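Tyrosine-protein kinase receptor torso (Bombyx mori, PDB 5AOQ) acts as a receptor tyrosine kinase that answers prothoracicotropic hormone by activating MAPK signalling to start metamorphosis, its extracellular part binding the hormone dimer. Local coordinates at residues V157-K162 with T235-K240; T172-F177 with D214-V219; F177-T182 with A209-D214; L187-A192 with A203-T208. One frame throughout, in Å; residues are numbered along the deposited sequence.

Interaction 1. Residues V157-K162 with T235-K240. With NAG (2-acetamido-2-deoxy-beta-D-glucopyranose), chain E.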
# COMPACT_ATOMS: atom_id res chain seq x y z
N VAL A 157 28.19 12.42 8.81
CA VAL A 157 29.03 11.62 7.93
C VAL A 157 29.38 12.38 6.65
O VAL A 157 28.56 13.11 6.11
CB VAL A 157 28.35 10.28 7.56
CG1 VAL A 157 28.21 9.38 8.78
CG2 VAL A 157 26.99 10.51 6.89
N THR A 158 30.62 12.22 6.19
CA THR A 158 31.10 12.88 4.98
C THR A 158 31.37 11.82 3.91
O THR A 158 32.08 10.85 4.15
CB THR A 158 32.38 13.70 5.23
OG1 THR A 158 33.40 12.87 5.79
CG2 THR A 158 32.08 14.86 6.17
N GLN A 159 30.79 12.04 2.73
CA GLN A 159 30.69 11.00 1.72
C GLN A 159 31.59 11.25 0.51
O GLN A 159 31.62 12.35 -0.04
CB GLN A 159 29.24 10.89 1.24
CG GLN A 159 28.22 11.05 2.35
CD GLN A 159 26.79 11.06 1.84
OE1 GLN A 159 26.55 10.89 0.64
NE2 GLN A 159 25.84 11.26 2.74
N GLU A 160 32.32 10.21 0.12
CA GLU A 160 33.06 10.23 -1.14
C GLU A 160 32.36 9.28 -2.10
O GLU A 160 31.65 8.36 -1.68
CB GLU A 160 34.52 9.82 -0.93
CG GLU A 160 34.75 8.35 -0.64
CD GLU A 160 36.21 8.01 -0.43
OE1 GLU A 160 36.99 8.92 -0.07
OE2 GLU A 160 36.59 6.84 -0.63
N PHE A 161 32.56 9.50 -3.39
CA PHE A 161 31.86 8.74 -4.42
C PHE A 161 32.69 8.60 -5.68
O PHE A 161 33.50 9.47 -6.00
CB PHE A 161 30.53 9.42 -4.73
CG PHE A 161 30.62 10.92 -4.77
CD1 PHE A 161 30.97 11.58 -5.93
CD2 PHE A 161 30.36 11.67 -3.64
CE1 PHE A 161 31.07 12.96 -5.97
CE2 PHE A 161 30.46 13.05 -3.66
CZ PHE A 161 30.81 13.69 -4.83
N LYS A 162 32.48 7.50 -6.39
CA LYS A 162 33.16 7.24 -7.65
C LYS A 162 32.17 6.75 -8.69
O LYS A 162 31.17 6.11 -8.35
CB LYS A 162 34.29 6.22 -7.47
CG LYS A 162 35.44 6.71 -6.61
CD LYS A 162 36.50 5.64 -6.45
CE LYS A 162 37.72 6.16 -5.71
NZ LYS A 162 38.73 5.10 -5.47
N THR A 235 22.07 12.57 7.08
CA THR A 235 22.99 13.42 6.33
C THR A 235 22.54 13.52 4.88
O THR A 235 22.69 12.58 4.11
CB THR A 235 24.43 12.89 6.38
OG1 THR A 235 24.90 12.91 7.74
CG2 THR A 235 25.35 13.74 5.52
N LYS A 236 21.98 14.67 4.53
CA LYS A 236 21.57 14.94 3.17
C LYS A 236 22.78 15.43 2.38
O LYS A 236 23.48 16.34 2.82
CB LYS A 236 20.43 15.96 3.12
CG LYS A 236 19.33 15.68 4.13
CD LYS A 236 18.06 16.45 3.81
CE LYS A 236 17.01 16.28 4.89
NZ LYS A 236 17.21 17.22 6.03
N HIS A 237 23.00 14.83 1.22
CA HIS A 237 24.21 15.07 0.45
C HIS A 237 23.92 15.22 -1.04
O HIS A 237 23.68 14.23 -1.73
CB HIS A 237 25.21 13.94 0.68
CG HIS A 237 26.42 14.00 -0.20
ND1 HIS A 237 27.48 14.84 0.06
CD2 HIS A 237 26.74 13.32 -1.33
CE1 HIS A 237 28.40 14.68 -0.88
NE2 HIS A 237 27.97 13.76 -1.73
N LYS A 238 23.91 16.46 -1.52
CA LYS A 238 23.71 16.73 -2.94
C LYS A 238 24.99 16.42 -3.70
O LYS A 238 26.10 16.57 -3.17
CB LYS A 238 23.30 18.18 -3.17
CG LYS A 238 21.91 18.53 -2.66
CD LYS A 238 21.56 19.97 -3.00
CE LYS A 238 20.16 20.33 -2.52
NZ LYS A 238 19.80 21.74 -2.83
N TYR A 239 24.84 15.99 -4.95
CA TYR A 239 26.00 15.70 -5.80
C TYR A 239 25.58 15.62 -7.26
O TYR A 239 24.46 15.20 -7.57
CB TYR A 239 26.67 14.40 -5.36
CG TYR A 239 25.84 13.16 -5.63
CD1 TYR A 239 24.89 12.72 -4.71
CD2 TYR A 239 26.00 12.43 -6.80
CE1 TYR A 239 24.13 11.59 -4.96
CE2 TYR A 239 25.25 11.31 -7.05
CZ TYR A 239 24.31 10.89 -6.13
OH TYR A 239 23.56 9.77 -6.37
N LYS A 240 26.48 16.01 -8.15
CA LYS A 240 26.20 16.02 -9.58
C LYS A 240 27.05 14.98 -10.29
O LYS A 240 28.25 14.86 -10.03
CB LYS A 240 26.47 17.42 -10.16
CG LYS A 240 26.02 17.60 -11.60
CD LYS A 240 26.32 19.01 -12.09
CE LYS A 240 25.83 19.23 -13.51
NZ LYS A 240 24.35 19.11 -13.62
C1 NAG E . 33.89 12.11 9.11
C2 NAG E . 33.24 12.15 10.49
C3 NAG E . 32.75 13.57 10.80
C4 NAG E . 33.84 14.61 10.56
C5 NAG E . 34.50 14.40 9.20
C6 NAG E . 35.72 15.28 8.99
C7 NAG E . 32.16 10.09 11.29
C8 NAG E . 30.91 9.25 11.25
N2 NAG E . 32.12 11.21 10.57
O3 NAG E . 32.31 13.63 12.15
O4 NAG E . 33.26 15.91 10.55
O5 NAG E . 34.94 13.05 9.06
O6 NAG E . 36.02 16.06 10.14
O7 NAG E . 33.15 9.75 11.93
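Strands 159-162 and 235-240 run in roughly the same direction, 33° apart, with axes 9.6 Å from one another, so side chains rather than backbones bridge the gap. The aromatic contacts lie at one end. Phe161 CE2 comes in the plane of the His237 imidazole, at its edge, 3.2 Å from NE2. The two rings meet rim to rim with planes 53° apart, and neither lies over the other. Tyr239 CB sits over one face of the Phe161 ring, 4.2 Å from CZ. Flat aromatic groups suit this gap because they are long enough to span it, and Tyr239 reaches further, its OH hydrogen-bonded to Asn193.

Gln159 meets His237 in the middle. His237 has CG anti to the backbone N (chi1 173°), which turns the imidazole to receive Gln159 over one face: Gln159 CB stands 4.2 Å from the centroid of the His237 ring, almost on the normal, in a CH-pi contact. The Gln159 chain is extended beyond CG and carries its amide to the base of the ring, with OE1 3.1 Å from His237 CD2.

Val157 and Thr235 cross obliquely at the other end, a Val157 methyl (CG2) lying 3.3 Å from the Thr235 hydroxyl OG1, which is hydrogen-bonded to Asn156. Beside it, Thr158 OG1 is 3.4 Å from C1 of the N-acetylglucosamine carried by Asn180. Inward residues meeting between outward Glu160, Lys236 and Lys238 are characteristic of a fibronectin type III sandwich, here its first and last strands, on opposing sheets of the second domain.

Interaction 2. Residues T172-F177 with D214-V219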
# COMPACT_ATOMS: atom_id res chain seq x y z
N THR A 172 25.90 3.62 -20.14
CA THR A 172 25.28 3.69 -18.81
C THR A 172 26.29 3.96 -17.71
O THR A 172 27.43 3.49 -17.76
CB THR A 172 24.53 2.38 -18.48
OG1 THR A 172 23.59 2.08 -19.52
CG2 THR A 172 23.79 2.50 -17.15
N ILE A 173 25.87 4.74 -16.71
CA ILE A 173 26.73 5.13 -15.59
C ILE A 173 26.38 4.39 -14.30
O ILE A 173 25.22 4.38 -13.87
CB ILE A 173 26.62 6.65 -15.30
CG1 ILE A 173 26.85 7.46 -16.58
CG2 ILE A 173 27.61 7.06 -14.21
CD1 ILE A 173 28.23 7.31 -17.17
N ASN A 174 27.39 3.76 -13.69
CA ASN A 174 27.25 3.16 -12.37
C ASN A 174 28.06 3.95 -11.34
O ASN A 174 29.22 4.27 -11.58
CB ASN A 174 27.70 1.69 -12.38
CG ASN A 174 26.67 0.77 -13.01
OD1 ASN A 174 25.48 1.07 -13.05
ND2 ASN A 174 27.13 -0.38 -13.50
N GLY A 175 27.44 4.25 -10.21
CA GLY A 175 28.06 5.09 -9.19
C GLY A 175 28.12 4.43 -7.83
O GLY A 175 27.10 4.01 -7.29
N LYS A 176 29.33 4.35 -7.27
CA LYS A 176 29.55 3.76 -5.95
C LYS A 176 29.85 4.83 -4.91
O LYS A 176 30.62 5.76 -5.17
CB LYS A 176 30.69 2.74 -6.01
CG LYS A 176 30.90 1.97 -4.71
CD LYS A 176 31.97 0.90 -4.85
CE LYS A 176 31.52 -0.24 -5.75
NZ LYS A 176 32.53 -1.34 -5.80
N PHE A 177 29.24 4.69 -3.74
CA PHE A 177 29.30 5.70 -2.68
C PHE A 177 29.84 5.11 -1.38
O PHE A 177 29.52 3.98 -1.03
CB PHE A 177 27.91 6.30 -2.44
CG PHE A 177 27.34 7.00 -3.64
CD1 PHE A 177 26.90 6.29 -4.74
CD2 PHE A 177 27.22 8.38 -3.66
CE1 PHE A 177 26.37 6.93 -5.84
CE2 PHE A 177 26.69 9.03 -4.75
CZ PHE A 177 26.26 8.30 -5.85
N ASP A 214 25.93 1.11 -3.75
CA ASP A 214 26.02 1.12 -5.20
C ASP A 214 24.79 1.79 -5.81
O ASP A 214 23.70 1.73 -5.25
CB ASP A 214 26.14 -0.31 -5.74
CG ASP A 214 27.30 -1.07 -5.12
OD1 ASP A 214 28.29 -0.42 -4.72
OD2 ASP A 214 27.22 -2.31 -5.03
N VAL A 215 24.99 2.44 -6.95
CA VAL A 215 23.90 3.06 -7.70
C VAL A 215 24.06 2.76 -9.18
O VAL A 215 25.18 2.70 -9.69
CB VAL A 215 23.85 4.58 -7.48
CG1 VAL A 215 22.68 5.20 -8.24
CG2 VAL A 215 23.74 4.90 -6.00
N GLU A 216 22.94 2.56 -9.86
CA GLU A 216 22.95 2.24 -11.28
C GLU A 216 21.96 3.10 -12.06
O GLU A 216 21.17 3.84 -11.48
CB GLU A 216 22.62 0.76 -11.49
CG GLU A 216 23.53 -0.18 -10.71
CD GLU A 216 23.17 -1.64 -10.91
OE1 GLU A 216 22.28 -1.93 -11.74
OE2 GLU A 216 23.77 -2.50 -10.23
N ASN A 217 22.03 2.99 -13.39
CA ASN A 217 21.13 3.71 -14.29
C ASN A 217 21.27 5.22 -14.18
O ASN A 217 20.34 5.96 -14.49
CB ASN A 217 19.68 3.30 -14.01
CG ASN A 217 19.53 1.80 -13.84
OD1 ASN A 217 20.29 1.02 -14.41
ND2 ASN A 217 18.54 1.39 -13.05
N LEU A 218 22.44 5.68 -13.74
CA LEU A 218 22.74 7.11 -13.71
C LEU A 218 23.04 7.62 -15.11
O LEU A 218 23.29 6.83 -16.03
CB LEU A 218 23.92 7.40 -12.78
CG LEU A 218 23.69 7.17 -11.28
CD1 LEU A 218 24.99 7.34 -10.52
CD2 LEU A 218 22.62 8.11 -10.74
N VAL A 219 23.01 8.94 -15.28
CA VAL A 219 23.30 9.57 -16.56
C VAL A 219 24.25 10.75 -16.38
O VAL A 219 24.50 11.20 -15.26
CB VAL A 219 22.02 10.04 -17.26
CG1 VAL A 219 21.11 8.85 -17.54
CG2 VAL A 219 21.29 11.08 -16.43
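Lys176 leaves its strand on the same face as Asp214, its non-hydrogen-bonded partner, and the two side chains run side by side. Lys176 CB only skirts Asp214 OD1. CG, anti to the backbone N, is 3.5 Å from Asp214 OD1; CD stands a little farther off, and the bend at chi3 (-69°) brings CE back to 3.4 Å from the same oxygen. NZ ends 4.5 Å from Asp214 OD1, too far for a salt bridge, so the opposite charges probably attract only weakly while the methylenes do the touching. Lysine fits this exposed face, with an aliphatic stem to lie on and a charged tip for solvent.

The backbones pair as antiparallel neighbours, the middle and outer strands of the three-stranded sheet of a fibronectin type III sandwich. Gly175 N donates to Val215 O at 2.8 Å, and Leu218 N to Ile173 O at 3.1 Å; between these pairs the register slips by one residue, a beta bulge through which the chain turns a corner at Asn217. A CB on Gly175 would run into Leu218 CD1, so the missing side chain makes room for that methyl.

Asn174 lies alongside Glu216, its OD1 3.3 Å from Glu216 CB, amide and carboxylate planes 46° apart. An alanine in place of Asn174 would remove the amide along Glu216 and would probably leave the Glu216 stem less well held. On the buried face, Ile173 crosses Leu218 at about a right angle, CB to CB 3.8 Å. Phe177 CE1 meets Val215 CG2 obliquely, branched and flat apolar groups filling the interior toward Ile226.

Interaction 3. Residues F177-T182 with A209-D214. With NAG (2-acetamido-2-deoxy-beta-D-glucopyranose), chain E.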
# COMPACT_ATOMS: atom_id res chain seq x y z
N PHE A 177 29.24 4.69 -3.74
CA PHE A 177 29.30 5.70 -2.68
C PHE A 177 29.84 5.11 -1.38
O PHE A 177 29.52 3.98 -1.03
CB PHE A 177 27.91 6.30 -2.44
CG PHE A 177 27.34 7.00 -3.64
CD1 PHE A 177 26.90 6.29 -4.74
CD2 PHE A 177 27.22 8.38 -3.66
CE1 PHE A 177 26.37 6.93 -5.84
CE2 PHE A 177 26.69 9.03 -4.75
CZ PHE A 177 26.26 8.30 -5.85
N VAL A 178 30.65 5.90 -0.68
CA VAL A 178 31.25 5.48 0.58
C VAL A 178 31.36 6.69 1.52
O VAL A 178 31.44 7.83 1.06
CB VAL A 178 32.64 4.85 0.37
CG1 VAL A 178 33.29 4.46 1.70
CG2 VAL A 178 32.55 3.64 -0.55
N TRP A 179 31.35 6.44 2.82
CA TRP A 179 31.52 7.51 3.80
C TRP A 179 32.22 7.02 5.06
O TRP A 179 32.24 5.82 5.35
CB TRP A 179 30.16 8.11 4.15
CG TRP A 179 29.17 7.13 4.71
CD1 TRP A 179 28.85 6.94 6.02
CD2 TRP A 179 28.39 6.19 3.97
NE1 TRP A 179 27.91 5.95 6.14
CE2 TRP A 179 27.61 5.47 4.90
CE3 TRP A 179 28.26 5.88 2.61
CZ2 TRP A 179 26.72 4.47 4.51
CZ3 TRP A 179 27.38 4.88 2.23
CH2 TRP A 179 26.62 4.19 3.18
N ASN A 180 32.80 7.95 5.82
CA ASN A 180 33.56 7.60 7.01
C ASN A 180 32.67 7.23 8.19
O ASN A 180 31.53 7.67 8.29
CB ASN A 180 34.50 8.74 7.41
CG ASN A 180 33.76 10.02 7.80
OD1 ASN A 180 32.65 10.27 7.35
ND2 ASN A 180 34.40 10.83 8.65
N THR A 181 33.22 6.40 9.07
CA THR A 181 32.51 5.91 10.25
C THR A 181 33.12 6.48 11.52
O THR A 181 34.30 6.84 11.54
CB THR A 181 32.54 4.37 10.33
OG1 THR A 181 33.88 3.93 10.62
CG2 THR A 181 32.08 3.75 9.02
N THR A 182 32.31 6.57 12.56
CA THR A 182 32.77 7.05 13.86
C THR A 182 33.67 6.02 14.52
O THR A 182 33.97 4.98 13.94
CB THR A 182 31.60 7.38 14.80
OG1 THR A 182 32.10 7.64 16.12
CG2 THR A 182 30.60 6.23 14.86
N ALA A 209 32.11 -3.43 8.45
CA ALA A 209 33.35 -2.76 8.82
C ALA A 209 33.43 -1.40 8.14
O ALA A 209 33.85 -0.41 8.74
CB ALA A 209 34.55 -3.62 8.45
N HIS A 210 33.03 -1.37 6.87
CA HIS A 210 33.02 -0.13 6.09
C HIS A 210 31.82 -0.14 5.15
O HIS A 210 31.75 -0.96 4.23
CB HIS A 210 34.32 0.02 5.31
CG HIS A 210 35.55 -0.15 6.15
ND1 HIS A 210 36.00 0.82 7.02
CD2 HIS A 210 36.42 -1.18 6.26
CE1 HIS A 210 37.09 0.39 7.63
NE2 HIS A 210 37.37 -0.82 7.18
N PRO A 211 30.86 0.78 5.36
CA PRO A 211 29.65 0.77 4.53
C PRO A 211 29.90 1.25 3.11
O PRO A 211 30.79 2.07 2.87
CB PRO A 211 28.72 1.73 5.27
CG PRO A 211 29.64 2.69 5.94
CD PRO A 211 30.84 1.88 6.34
N SER A 212 29.11 0.73 2.17
CA SER A 212 29.23 1.12 0.77
C SER A 212 27.87 1.00 0.10
O SER A 212 27.09 0.10 0.42
CB SER A 212 30.25 0.23 0.05
OG SER A 212 29.85 -1.13 0.08
N PHE A 213 27.59 1.92 -0.82
CA PHE A 213 26.30 1.93 -1.51
C PHE A 213 26.47 2.07 -3.01
O PHE A 213 27.07 3.03 -3.49
CB PHE A 213 25.44 3.08 -0.97
CG PHE A 213 24.08 3.15 -1.60
CD1 PHE A 213 23.13 2.18 -1.34
CD2 PHE A 213 23.75 4.19 -2.45
CE1 PHE A 213 21.87 2.24 -1.92
CE2 PHE A 213 22.49 4.26 -3.03
CZ PHE A 213 21.56 3.29 -2.76
N ASP A 214 25.93 1.11 -3.75
CA ASP A 214 26.02 1.12 -5.20
C ASP A 214 24.79 1.79 -5.81
O ASP A 214 23.70 1.73 -5.25
CB ASP A 214 26.14 -0.31 -5.74
CG ASP A 214 27.30 -1.07 -5.12
OD1 ASP A 214 28.29 -0.42 -4.72
OD2 ASP A 214 27.22 -2.31 -5.03
C1 NAG E . 33.89 12.11 9.11
C2 NAG E . 33.24 12.15 10.49
C3 NAG E . 32.75 13.57 10.80
C4 NAG E . 33.84 14.61 10.56
C5 NAG E . 34.50 14.40 9.20
C6 NAG E . 35.72 15.28 8.99
C7 NAG E . 32.16 10.09 11.29
C8 NAG E . 30.91 9.25 11.25
N2 NAG E . 32.12 11.21 10.57
O3 NAG E . 32.31 13.63 12.15
O4 NAG E . 33.26 15.91 10.55
O5 NAG E . 34.94 13.05 9.06
O6 NAG E . 36.02 16.06 10.14
O7 NAG E . 33.15 9.75 11.93
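Pro211 is the bump of this contact, and the hollow it fills lies between Trp179 and Thr181. Its CG stands 3.5 Å above the plane of the indole, off toward the rim, and reaches the five-membered ring in a CH-pi contact. Pro211 CB bears on the benzo half, 3.5 Å from Trp179 CZ2. On the ring's next corner, Pro211 CD takes the methyl of Thr181, CG2, at 3.5 Å. A compact proline suits the place, being rigid, apolar and rich in C-H groups to lay on a flat face. Trp179 presents that face because its CG takes the crowded position between backbone N and carbonyl carbon (chi1 59°), folding the indole over the partner chain. Its far edge fits beside Phe213, with CZ3 4.2 Å from Phe213 CB.

Behind these shapes the backbones hold register: Phe177 N donates to Phe213 O at 2.7 Å, and Phe213 N to Phe177 O at 2.8 Å, both in the carbonyl plane. Beyond the strand the chain turns out to Asn180, whose ND2 is joined covalently to C1 of an N-acetylglucosamine, while its OD1 accepts from Thr158 N.

Inward, the Trp179 indole meets Phe189 edge to face and packs on Ile205 and Val228, and Phe213 rests on Ile191, Ala203 and Ile226, so that strands 171-179 and 212-218 close over strands 189-195, 198-205 and 223-230 of the opposite sheet.

Interaction 4. Residues L187-A192 with A203-T208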
# COMPACT_ATOMS: atom_id res chain seq x y z
N LEU A 187 27.33 0.14 14.22
CA LEU A 187 26.68 1.11 13.34
C LEU A 187 26.01 0.46 12.13
O LEU A 187 26.67 -0.20 11.32
CB LEU A 187 27.68 2.16 12.85
CG LEU A 187 27.79 3.44 13.68
CD1 LEU A 187 28.81 3.30 14.81
CD2 LEU A 187 28.15 4.62 12.79
N CYS A 188 24.70 0.64 12.03
CA CYS A 188 23.93 0.27 10.84
C CYS A 188 23.54 1.55 10.10
O CYS A 188 23.70 2.64 10.64
CB CYS A 188 22.69 -0.53 11.21
SG CYS A 188 23.02 -2.06 12.12
N PHE A 189 23.03 1.42 8.87
CA PHE A 189 22.66 2.61 8.09
C PHE A 189 21.43 2.41 7.20
O PHE A 189 21.09 1.29 6.83
CB PHE A 189 23.84 3.06 7.23
CG PHE A 189 25.09 3.38 8.01
CD1 PHE A 189 25.18 4.55 8.74
CD2 PHE A 189 26.15 2.50 8.03
CE1 PHE A 189 26.32 4.84 9.47
CE2 PHE A 189 27.30 2.78 8.75
CZ PHE A 189 27.38 3.96 9.47
N ASP A 190 20.79 3.53 6.86
CA ASP A 190 19.68 3.56 5.91
C ASP A 190 19.94 4.59 4.82
O ASP A 190 20.16 5.77 5.11
CB ASP A 190 18.36 3.87 6.62
CG ASP A 190 17.88 2.73 7.49
OD1 ASP A 190 18.41 2.58 8.61
OD2 ASP A 190 16.98 1.98 7.05
N ILE A 191 19.90 4.15 3.57
CA ILE A 191 20.30 4.98 2.44
C ILE A 191 19.15 5.27 1.49
O ILE A 191 18.38 4.37 1.15
CB ILE A 191 21.44 4.32 1.63
CG1 ILE A 191 22.61 3.95 2.54
CG2 ILE A 191 21.89 5.23 0.49
CD1 ILE A 191 22.47 2.58 3.17
N ALA A 192 19.05 6.53 1.07
CA ALA A 192 18.09 6.93 0.05
C ALA A 192 18.80 7.78 -1.01
O ALA A 192 19.55 8.69 -0.67
CB ALA A 192 16.94 7.70 0.67
N ALA A 203 18.00 1.72 0.24
CA ALA A 203 18.61 0.50 0.76
C ALA A 203 18.83 0.58 2.27
O ALA A 203 18.78 1.66 2.86
CB ALA A 203 19.93 0.23 0.06
N LYS A 204 19.06 -0.58 2.88
CA LYS A 204 19.29 -0.68 4.32
C LYS A 204 20.57 -1.47 4.59
O LYS A 204 20.63 -2.67 4.32
CB LYS A 204 18.08 -1.33 4.99
CG LYS A 204 18.16 -1.39 6.51
CD LYS A 204 16.99 -2.19 7.10
CE LYS A 204 15.65 -1.53 6.80
NZ LYS A 204 14.52 -2.22 7.46
N ILE A 205 21.58 -0.79 5.12
CA ILE A 205 22.89 -1.41 5.34
C ILE A 205 23.03 -1.96 6.76
O ILE A 205 23.00 -1.21 7.74
CB ILE A 205 24.04 -0.42 5.05
CG1 ILE A 205 24.21 -0.26 3.53
CG2 ILE A 205 25.36 -0.90 5.66
CD1 ILE A 205 25.32 0.69 3.10
N TRP A 206 23.19 -3.28 6.84
CA TRP A 206 23.47 -3.98 8.08
C TRP A 206 24.87 -3.60 8.56
O TRP A 206 25.64 -3.02 7.80
CB TRP A 206 23.36 -5.50 7.87
CG TRP A 206 22.06 -5.93 7.28
CD1 TRP A 206 21.81 -6.25 5.98
CD2 TRP A 206 20.82 -6.10 7.97
NE1 TRP A 206 20.50 -6.60 5.81
CE2 TRP A 206 19.86 -6.51 7.03
CE3 TRP A 206 20.42 -5.93 9.30
CZ2 TRP A 206 18.54 -6.77 7.37
CZ3 TRP A 206 19.10 -6.18 9.64
CH2 TRP A 206 18.18 -6.60 8.68
N PRO A 207 25.21 -3.92 9.82
CA PRO A 207 26.49 -3.39 10.30
C PRO A 207 27.69 -4.04 9.63
O PRO A 207 27.88 -5.25 9.73
CB PRO A 207 26.46 -3.70 11.80
CG PRO A 207 25.56 -4.87 11.93
CD PRO A 207 24.57 -4.82 10.80
N THR A 208 28.49 -3.22 8.95
CA THR A 208 29.71 -3.69 8.28
C THR A 208 30.92 -2.93 8.79
O THR A 208 30.79 -1.92 9.48
CB THR A 208 29.61 -3.52 6.75
OG1 THR A 208 29.51 -2.13 6.43
CG2 THR A 208 28.41 -4.26 6.20
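A beta hairpin of the second fibronectin type III domain, strands 189-195 and 198-205, holds this contact at the edge of the four-stranded sheet. Backbone hydrogen bonds fix its register. Phe189 N gives a nearly straight bond to Ile205 O (2.9 Å, 170°), which Ile205 N returns to Phe189 O; two residues along, Ile191 N reaches Ala203 O at 2.8 Å, and Ala203 N answers to Ile191 O.

Charged groups share the outer face. Asp190 and Lys204, both implicated in binding the hormone PTTH, lie side by side and point the same way. OD2 of Asp190 is 3.6 Å from Lys204 CG, but the charged ends stay apart, OD2 to Lys204 NZ being 4.9 Å. Each has its stronger partner in the first fibronectin domain: Asp190 OD1 pairs with Arg73, Lys204 NZ with Glu109. A bend at chi3 (-63°) brings CE back toward Asp190 OD2, and NZ then runs on past it to Glu109; Glu28 of the hormone chain forms a long, weak ion pair with it. An alanine in place of Lys204 would remove the amine that pairs with Glu109 and, weakly, with Glu28 of the hormone, and would probably loosen both the domain junction and the hormone contact.

Apolar packing takes the inner face. Ile191 crosses Ile205 obliquely, its CD1 3.4 Å from CG1, and Phe189 stands beside Ile205, CB to CB 4.1 Å; branched and aromatic groups fit this inner side. Just before the strand, Cys188, joined by a disulfide to Cys66, lays its SG 3.4 Å from Pro207 CD.

All four contacts belong to the second fibronectin type III domain, which binds PTTH. Interactions 2 and 3 continue one another along the same strand pair, sharing Phe177 and Asp214, and interaction 1 attaches through Lys162 O, 2.8 Å from Lys176 N, and Glu160 N, 2.7 Å from Val178 O. Interaction 4 lies in the opposite sheet, which interaction 1 also reaches through strand 233-240; interactions 3 and 4 have centres 9 Å apart, and Phe213 CE1 touches Ala203 CB at 3.4 Å. Interactions 1 and 3 both touch the sugar on Asn180. Interaction 4 carries Asp190 and Lys204, implicated in hormone binding; the Trp179 side chain is about 9 Å from that of Asp190, while interaction 2 lies away.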